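Local coordinates for protein fructuronate-tagaturonate epimerase UxaE from Cohnella laeviribosi in complex with 1 glycerol (Cohnella laeviribosi, PDB 6IL9) that probably interconverts D-fructuronate and D-tagaturonate by epimerisation, using a zinc-containing TIM-barrel active site, at residues F299-F305 against Y338-H343; Y387-H391 against L425-M429. Numbering follows the deposited sequence.

Contact 1 (F299-F305 against Y338-H343); sequences FSMAPRF and YKLSIH. With ZN (zinc ion), chain C.
Strands 300-302 and 339-342 run parallel, their axes 4.5 Å apart at closest approach and crossing at -40°. S300 pairs with K339 and M301 with L340. Three backbone hydrogen bonds join them: K339 N to F299 O at 3.0 Å, M301 N to K339 O at 3.0 Å, and S341 N to M301 O at 2.9 Å. S341 O has no hydrogen-bond partner; A302 CA approaches it at 3.4 Å as a CA-H...O contact. S300 and K339 side chains share one face of the sheet. S300 OG (chi1 p) and S341 OG (chi1 t) both bond to E269. K339 NZ is satisfied by T93, S91 and F363. On the other face, M301 CB meets Y338 CE1 at 3.6 Å, and Y338 OH bonds to H284. Further along, F305 CE2 touches I342 CD1 at 3.5 Å. H343 takes chi1 m; its ND1 binds zinc at 2.3 Å and its NE2 bonds to E269. H161, D273 and a water complete the zinc site, at the C-terminal ends of parallel TIM-barrel strands.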
ATOM      1  N   PHE A 299      -9.269  11.406  -6.113  1.00 15.03           N
ATOM      2  CA  PHE A 299      -9.743  10.458  -5.106  1.00 16.46           C
ATOM      3  C   PHE A 299      -9.211  10.838  -3.734  1.00 15.78           C
ATOM      4  O   PHE A 299      -9.969  10.907  -2.755  1.00 13.47           O
ATOM      5  CB  PHE A 299      -9.311   9.034  -5.504  1.00 17.10           C
ATOM      6  CG  PHE A 299      -9.406   7.994  -4.402  1.00 16.13           C
ATOM      7  CD1 PHE A 299     -10.593   7.305  -4.170  1.00 20.69           C
ATOM      8  CD2 PHE A 299      -8.278   7.646  -3.661  1.00 18.92           C
ATOM      9  CE1 PHE A 299     -10.656   6.307  -3.186  1.00 16.66           C
ATOM     10  CE2 PHE A 299      -8.341   6.677  -2.674  1.00 19.63           C
ATOM     11  CZ  PHE A 299      -9.528   6.003  -2.438  1.00 18.12           C
ATOM     12  N   SER A 300      -7.916  11.143  -3.655  1.00 13.77           N
ATOM     13  CA  SER A 300      -7.305  11.435  -2.369  1.00 15.78           C
ATOM     14  C   SER A 300      -6.075  12.304  -2.566  1.00 16.72           C
ATOM     15  O   SER A 300      -5.505  12.377  -3.661  1.00 15.13           O
ATOM     16  CB  SER A 300      -6.939  10.140  -1.628  1.00 15.34           C
ATOM     17  OG  SER A 300      -5.942   9.448  -2.356  1.00 19.19           O
ATOM     18  N   MET A 301      -5.694  12.982  -1.487  1.00 16.29           N
ATOM     19  CA  MET A 301      -4.491  13.798  -1.418  1.00 16.75           C
ATOM     20  C   MET A 301      -3.677  13.314  -0.233  1.00 17.38           C
ATOM     21  O   MET A 301      -4.218  13.166   0.865  1.00 16.43           O
ATOM     22  CB  MET A 301      -4.839  15.277  -1.240  1.00 20.03           C
ATOM     23  CG  MET A 301      -3.643  16.193  -1.138  1.00 27.04           C
ATOM     24  SD  MET A 301      -3.239  16.868  -2.760  1.00 31.39           S
ATOM     25  CE  MET A 301      -4.853  17.649  -3.177  1.00 10.76           C
ATOM     26  N   ALA A 302      -2.392  13.057  -0.456  1.00 20.44           N
ATOM     27  CA  ALA A 302      -1.517  12.603   0.623  1.00 22.67           C
ATOM     28  C   ALA A 302      -0.530  13.713   0.927  1.00 25.06           C
ATOM     29  O   ALA A 302       0.504  13.820   0.254  1.00 24.43           O
ATOM     30  CB  ALA A 302      -0.776  11.319   0.237  1.00 21.87           C
ATOM     31  N   PRO A 303      -0.810  14.585   1.887  1.00 21.76           N
ATOM     32  CA  PRO A 303       0.154  15.630   2.233  1.00 24.31           C
ATOM     33  C   PRO A 303       1.262  15.062   3.107  1.00 24.28           C
ATOM     34  O   PRO A 303       1.209  13.924   3.567  1.00 23.27           O
ATOM     35  CB  PRO A 303      -0.686  16.658   2.987  1.00 26.31           C
ATOM     36  CG  PRO A 303      -1.786  15.842   3.605  1.00 26.61           C
ATOM     37  CD  PRO A 303      -2.041  14.678   2.697  1.00 23.11           C
ATOM     38  N   ARG A 304       2.305  15.865   3.281  1.00 28.52           N
ATOM     39  CA  ARG A 304       3.303  15.594   4.308  1.00 27.20           C
ATOM     40  C   ARG A 304       2.858  16.336   5.560  1.00 23.68           C
ATOM     41  O   ARG A 304       2.817  17.570   5.582  1.00 25.90           O
ATOM     42  CB  ARG A 304       4.702  16.028   3.888  1.00 31.16           C
ATOM     43  CG  ARG A 304       5.623  16.124   5.107  1.00 31.59           C
ATOM     44  CD  ARG A 304       6.995  15.574   4.846  1.00 39.53           C
ATOM     45  NE  ARG A 304       7.948  16.058   5.839  1.00 40.40           N
ATOM     46  CZ  ARG A 304       8.381  15.329   6.858  1.00 41.36           C
ATOM     47  NH1 ARG A 304       7.942  14.086   7.007  1.00 41.37           N
ATOM     48  NH2 ARG A 304       9.246  15.835   7.727  1.00 41.30           N
ATOM     49  N   PHE A 305       2.481  15.583   6.587  1.00 24.78           N
ATOM     50  CA  PHE A 305       2.005  16.183   7.820  1.00 23.32           C
ATOM     51  C   PHE A 305       3.161  16.705   8.669  1.00 23.37           C
ATOM     52  O   PHE A 305       4.298  16.227   8.586  1.00 20.27           O
ATOM     53  CB  PHE A 305       1.189  15.167   8.629  1.00 20.24           C
ATOM     54  CG  PHE A 305      -0.052  14.674   7.925  1.00 19.01           C
ATOM     55  CD1 PHE A 305      -1.162  15.476   7.816  1.00 23.97           C
ATOM     56  CD2 PHE A 305      -0.105  13.386   7.408  1.00 24.35           C
ATOM     57  CE1 PHE A 305      -2.298  15.030   7.190  1.00 19.65           C
ATOM     58  CE2 PHE A 305      -1.247  12.925   6.768  1.00 24.05           C
ATOM     59  CZ  PHE A 305      -2.340  13.751   6.652  1.00 22.47           C
ATOM     60  N   TYR A 338     -12.455  15.226  -2.084  1.00 14.85           N
ATOM     61  CA  TYR A 338     -11.567  14.074  -2.036  1.00 15.40           C
ATOM     62  C   TYR A 338     -11.283  13.720  -0.578  1.00 16.81           C
ATOM     63  O   TYR A 338     -11.728  14.406   0.347  1.00 17.23           O
ATOM     64  CB  TYR A 338     -10.276  14.365  -2.814  1.00 13.64           C
ATOM     65  CG  TYR A 338      -9.560  15.597  -2.326  1.00 15.02           C
ATOM     66  CD1 TYR A 338      -8.710  15.545  -1.219  1.00 15.04           C
ATOM     67  CD2 TYR A 338      -9.730  16.823  -2.968  1.00 14.77           C
ATOM     68  CE1 TYR A 338      -8.075  16.683  -0.760  1.00 15.94           C
ATOM     69  CE2 TYR A 338      -9.085  17.955  -2.526  1.00 17.55           C
ATOM     70  CZ  TYR A 338      -8.266  17.875  -1.416  1.00 14.28           C
ATOM     71  OH  TYR A 338      -7.638  19.016  -0.978  1.00 17.49           O
ATOM     72  N   LYS A 339     -10.540  12.630  -0.361  1.00 14.00           N
ATOM     73  CA  LYS A 339     -10.205  12.152   0.977  1.00 14.91           C
ATOM     74  C   LYS A 339      -8.748  12.444   1.302  1.00 14.92           C
ATOM     75  O   LYS A 339      -7.894  12.463   0.416  1.00 15.85           O
ATOM     76  CB  LYS A 339     -10.419  10.636   1.099  1.00 15.51           C
ATOM     77  CG  LYS A 339     -11.725  10.123   0.538  1.00 19.48           C
ATOM     78  CD  LYS A 339     -11.958   8.689   0.972  1.00 19.10           C
ATOM     79  CE  LYS A 339     -10.922   7.733   0.418  1.00 16.34           C
ATOM     80  NZ  LYS A 339     -11.340   6.297   0.655  1.00 19.59           N
ATOM     81  N   LEU A 340      -8.457  12.604   2.593  1.00 14.02           N
ATOM     82  CA  LEU A 340      -7.068  12.590   3.036  1.00 13.43           C
ATOM     83  C   LEU A 340      -6.508  11.179   2.970  1.00 15.43           C
ATOM     84  O   LEU A 340      -7.185  10.204   3.317  1.00 15.19           O
ATOM     85  CB  LEU A 340      -6.955  13.105   4.468  1.00 15.57           C
ATOM     86  CG  LEU A 340      -7.247  14.576   4.703  1.00 16.53           C
ATOM     87  CD1 LEU A 340      -7.003  14.875   6.187  1.00 16.01           C
ATOM     88  CD2 LEU A 340      -6.378  15.443   3.817  1.00 17.91           C
ATOM     89  N   SER A 341      -5.254  11.077   2.535  1.00 13.77           N
ATOM     90  CA  SER A 341      -4.535   9.810   2.465  1.00 16.59           C
ATOM     91  C   SER A 341      -3.342   9.854   3.407  1.00 16.93           C
ATOM     92  O   SER A 341      -2.554  10.805   3.371  1.00 18.70           O
ATOM     93  CB  SER A 341      -4.070   9.539   1.037  1.00 18.11           C
ATOM     94  OG  SER A 341      -3.461   8.266   0.966  1.00 18.80           O
ATOM     95  N   ILE A 342      -3.208   8.823   4.237  1.00 15.65           N
ATOM     96  CA  ILE A 342      -2.135   8.723   5.225  1.00 17.91           C
ATOM     97  C   ILE A 342      -1.135   7.690   4.728  1.00 15.76           C
ATOM     98  O   ILE A 342      -1.414   6.488   4.767  1.00 16.91           O
ATOM     99  CB  ILE A 342      -2.668   8.321   6.611  1.00 16.03           C
ATOM    100  CG1 ILE A 342      -3.951   9.080   6.972  1.00 18.82           C
ATOM    101  CG2 ILE A 342      -1.573   8.492   7.667  1.00 17.83           C
ATOM    102  CD1 ILE A 342      -3.776  10.561   7.124  1.00 20.95           C
ATOM    103  N   HIS A 343       0.036   8.145   4.287  1.00 16.36           N
ATOM    104  CA  HIS A 343       1.103   7.229   3.910  1.00 17.63           C
ATOM    105  C   HIS A 343       1.977   6.889   5.112  1.00 17.02           C
ATOM    106  O   HIS A 343       1.931   7.557   6.149  1.00 17.78           O
ATOM    107  CB  HIS A 343       1.931   7.823   2.777  1.00 21.15           C
ATOM    108  CG  HIS A 343       1.215   7.803   1.464  1.00 22.28           C
ATOM    109  ND1 HIS A 343       1.835   7.506   0.270  1.00 31.12           N
ATOM    110  CD2 HIS A 343      -0.090   7.992   1.163  1.00 18.95           C
ATOM    111  CE1 HIS A 343       0.957   7.556  -0.714  1.00 28.77           C
ATOM    112  NE2 HIS A 343      -0.218   7.856  -0.198  1.00 25.17           N
TER
HETATM  113 ZN    ZN C 502       4.081   7.720   0.269  0.53 28.02          ZN
HETATM  114  O   HOH W   1       5.190   6.257   1.654  1.00 21.91           O

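Contact 2 (Y387-H391 against L425-M429)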
ATOM      1  N   TYR A 387      15.658 -16.499  12.175  1.00 18.13           N
ATOM      2  CA  TYR A 387      15.553 -15.100  12.583  1.00 17.81           C
ATOM      3  C   TYR A 387      16.933 -14.520  12.903  1.00 21.23           C
ATOM      4  O   TYR A 387      17.275 -13.416  12.454  1.00 19.38           O
ATOM      5  CB  TYR A 387      14.612 -14.927  13.785  1.00 19.48           C
ATOM      6  CG  TYR A 387      14.594 -13.463  14.146  1.00 18.80           C
ATOM      7  CD1 TYR A 387      13.740 -12.584  13.484  1.00 19.73           C
ATOM      8  CD2 TYR A 387      15.503 -12.938  15.065  1.00 19.88           C
ATOM      9  CE1 TYR A 387      13.765 -11.228  13.755  1.00 18.64           C
ATOM     10  CE2 TYR A 387      15.543 -11.578  15.332  1.00 19.30           C
ATOM     11  CZ  TYR A 387      14.666 -10.731  14.675  1.00 18.60           C
ATOM     12  OH  TYR A 387      14.718  -9.385  14.949  1.00 19.57           O
ATOM     13  N   ARG A 388      17.730 -15.241  13.695  1.00 20.39           N
ATOM     14  CA  ARG A 388      19.058 -14.739  14.065  1.00 21.72           C
ATOM     15  C   ARG A 388      19.909 -14.463  12.834  1.00 20.94           C
ATOM     16  O   ARG A 388      20.583 -13.426  12.751  1.00 22.01           O
ATOM     17  CB  ARG A 388      19.780 -15.733  14.976  1.00 21.39           C
ATOM     18  CG  ARG A 388      19.144 -15.936  16.324  1.00 20.94           C
ATOM     19  CD  ARG A 388      19.992 -16.874  17.215  1.00 27.36           C
ATOM     20  NE  ARG A 388      19.317 -17.092  18.487  1.00 24.19           N
ATOM     21  CZ  ARG A 388      19.451 -16.310  19.554  1.00 23.85           C
ATOM     22  NH1 ARG A 388      20.265 -15.257  19.527  1.00 26.46           N
ATOM     23  NH2 ARG A 388      18.762 -16.579  20.644  1.00 25.13           N
ATOM     24  N   ARG A 389      19.896 -15.378  11.865  1.00 20.81           N
ATOM     25  CA  ARG A 389      20.675 -15.161  10.653  1.00 18.78           C
ATOM     26  C   ARG A 389      20.181 -13.943   9.880  1.00 21.89           C
ATOM     27  O   ARG A 389      20.988 -13.160   9.360  1.00 21.23           O
ATOM     28  CB  ARG A 389      20.635 -16.417   9.785  1.00 22.25           C
ATOM     29  CG  ARG A 389      21.394 -17.590  10.408  1.00 25.99           C
ATOM     30  CD  ARG A 389      21.267 -18.833   9.559  1.00 28.14           C
ATOM     31  NE  ARG A 389      21.599 -18.539   8.173  1.00 29.85           N
ATOM     32  CZ  ARG A 389      20.810 -18.804   7.137  1.00 27.51           C
ATOM     33  NH1 ARG A 389      19.630 -19.384   7.329  1.00 29.32           N
ATOM     34  NH2 ARG A 389      21.205 -18.492   5.913  1.00 27.18           N
ATOM     35  N   MET A 390      18.856 -13.772   9.783  1.00 22.19           N
ATOM     36  CA  MET A 390      18.297 -12.623   9.064  1.00 17.93           C
ATOM     37  C   MET A 390      18.588 -11.314   9.797  1.00 18.83           C
ATOM     38  O   MET A 390      18.933 -10.306   9.168  1.00 19.11           O
ATOM     39  CB  MET A 390      16.784 -12.807   8.870  1.00 19.35           C
ATOM     40  CG  MET A 390      16.401 -13.991   7.964  1.00 18.98           C
ATOM     41  SD  MET A 390      14.605 -14.239   7.673  1.00 15.04           S
ATOM     42  CE  MET A 390      14.203 -12.776   6.714  1.00 22.93           C
ATOM     43  N   HIS A 391      18.445 -11.311  11.123  1.00 18.84           N
ATOM     44  CA  HIS A 391      18.680 -10.102  11.910  1.00 18.43           C
ATOM     45  C   HIS A 391      20.138  -9.669  11.802  1.00 22.03           C
ATOM     46  O   HIS A 391      20.437  -8.491  11.568  1.00 20.16           O
ATOM     47  CB  HIS A 391      18.258 -10.383  13.360  1.00 18.22           C
ATOM     48  CG  HIS A 391      18.501  -9.266  14.337  1.00 20.83           C
ATOM     49  ND1 HIS A 391      17.486  -8.727  15.105  1.00 19.38           N
ATOM     50  CD2 HIS A 391      19.640  -8.641  14.729  1.00 21.29           C
ATOM     51  CE1 HIS A 391      17.985  -7.807  15.911  1.00 18.15           C
ATOM     52  NE2 HIS A 391      19.289  -7.729  15.699  1.00 20.68           N
ATOM     53  N   LEU A 425      13.587 -13.583  21.266  1.00 21.10           N
ATOM     54  CA  LEU A 425      13.724 -12.993  19.935  1.00 21.74           C
ATOM     55  C   LEU A 425      12.472 -12.271  19.449  1.00 20.37           C
ATOM     56  O   LEU A 425      12.620 -11.202  18.831  1.00 19.52           O
ATOM     57  CB  LEU A 425      14.147 -14.074  18.929  1.00 21.78           C
ATOM     58  CG  LEU A 425      15.576 -14.611  19.096  1.00 23.05           C
ATOM     59  CD1 LEU A 425      15.799 -15.725  18.108  1.00 21.53           C
ATOM     60  CD2 LEU A 425      16.641 -13.530  18.889  1.00 19.23           C
ATOM     61  N   PRO A 426      11.247 -12.755  19.691  1.00 20.62           N
ATOM     62  CA  PRO A 426      10.069 -12.017  19.202  1.00 19.28           C
ATOM     63  C   PRO A 426       9.927 -10.623  19.788  1.00 21.30           C
ATOM     64  O   PRO A 426       9.272  -9.776  19.163  1.00 19.83           O
ATOM     65  CB  PRO A 426       8.896 -12.915  19.618  1.00 22.86           C
ATOM     66  CG  PRO A 426       9.479 -14.293  19.632  1.00 20.74           C
ATOM     67  CD  PRO A 426      10.869 -14.100  20.178  1.00 21.59           C
ATOM     68  N   SER A 427      10.527 -10.359  20.954  1.00 21.12           N
ATOM     69  CA  SER A 427      10.429  -9.038  21.566  1.00 21.78           C
ATOM     70  C   SER A 427      11.057  -7.956  20.694  1.00 18.52           C
ATOM     71  O   SER A 427      10.671  -6.784  20.795  1.00 18.83           O
ATOM     72  CB  SER A 427      11.069  -9.053  22.959  1.00 21.51           C
ATOM     73  OG  SER A 427      12.460  -9.335  22.907  1.00 25.26           O
ATOM     74  N   TYR A 428      12.017  -8.317  19.833  1.00 19.12           N
ATOM     75  CA  TYR A 428      12.576  -7.332  18.908  1.00 18.64           C
ATOM     76  C   TYR A 428      11.489  -6.661  18.077  1.00 18.51           C
ATOM     77  O   TYR A 428      11.579  -5.464  17.771  1.00 17.64           O
ATOM     78  CB  TYR A 428      13.570  -7.991  17.960  1.00 18.98           C
ATOM     79  CG  TYR A 428      14.939  -8.285  18.518  1.00 17.41           C
ATOM     80  CD1 TYR A 428      15.736  -7.274  19.056  1.00 17.56           C
ATOM     81  CD2 TYR A 428      15.457  -9.574  18.456  1.00 18.79           C
ATOM     82  CE1 TYR A 428      17.015  -7.555  19.537  1.00 20.81           C
ATOM     83  CE2 TYR A 428      16.728  -9.862  18.937  1.00 20.56           C
ATOM     84  CZ  TYR A 428      17.496  -8.855  19.470  1.00 21.32           C
ATOM     85  OH  TYR A 428      18.760  -9.166  19.927  1.00 20.22           O
ATOM     86  N   MET A 429      10.478  -7.425  17.655  1.00 15.25           N
ATOM     87  CA  MET A 429       9.461  -6.872  16.766  1.00 16.97           C
ATOM     88  C   MET A 429       8.449  -6.007  17.505  1.00 16.38           C
ATOM     89  O   MET A 429       7.479  -5.535  16.894  1.00 18.14           O
ATOM     90  CB  MET A 429       8.770  -7.998  15.985  1.00 18.81           C
ATOM     91  CG  MET A 429       9.665  -8.604  14.877  1.00 19.72           C
ATOM     92  SD  MET A 429      10.344  -7.466  13.619  1.00 12.36           S
ATOM     93  CE  MET A 429      11.931  -7.043  14.371  1.00 18.51           C
TER
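An aromatic cluster of Y387, H391 and Y428 joins helix 384-402 to the loop before helix 432-440. Y387 and H391 lie one helical turn apart. Both have chi1 t, and Y387 OH and H391 ND1 share a 2.8 Å hydrogen bond. Y428 packs against both. H391 CE1 sits over one face of the Y428 ring, 3.7 Å from its CZ. The Y387 and Y428 planes are only 20° apart, but the rings are offset so far that they hardly overlap, with centroids 6.0 Å from each other. The cluster lies in the helical region that follows the last barrel strand, 363-367, where helices 369-382 and 432-440 also pack on Y387. Residues 425-428 have helical backbone angles, and Y428 N bonds to L425 O at 3.1 Å. L425 CD2 meets Y387 CD2 at 4.0 Å. L425 CD1 lies over a face of the R388 guanidinium, 3.8 Å from NE, while R388 forms a salt bridge with D422. M429 CE reaches Y387 OH at 3.7 Å. Y428 OH bonds to the backbone O of R415.

In the fold
Both contacts are buried, but they hold different elements. Contact 1 lies in the barrel, its centre about 13 Å from the centre of the chain, and joins neighbouring strands of one beta-alpha-beta unit. Contact 2 lies farther out, its centre about 24 Å from the centre of the chain, among the helices that follow the barrel. The centres of contact 1 and contact 2 are about 34 Å apart. The nearest atoms of contact 1 and contact 2 are about 18 Å apart, so the two do not touch. Contact 1 is held by backbone hydrogen bonds and carries a metal ligand. Contact 2 relies on side-chain packing between a helix and a loop. Histidine takes both settings: H343 binds zinc, whereas H391 belongs to an aromatic cluster.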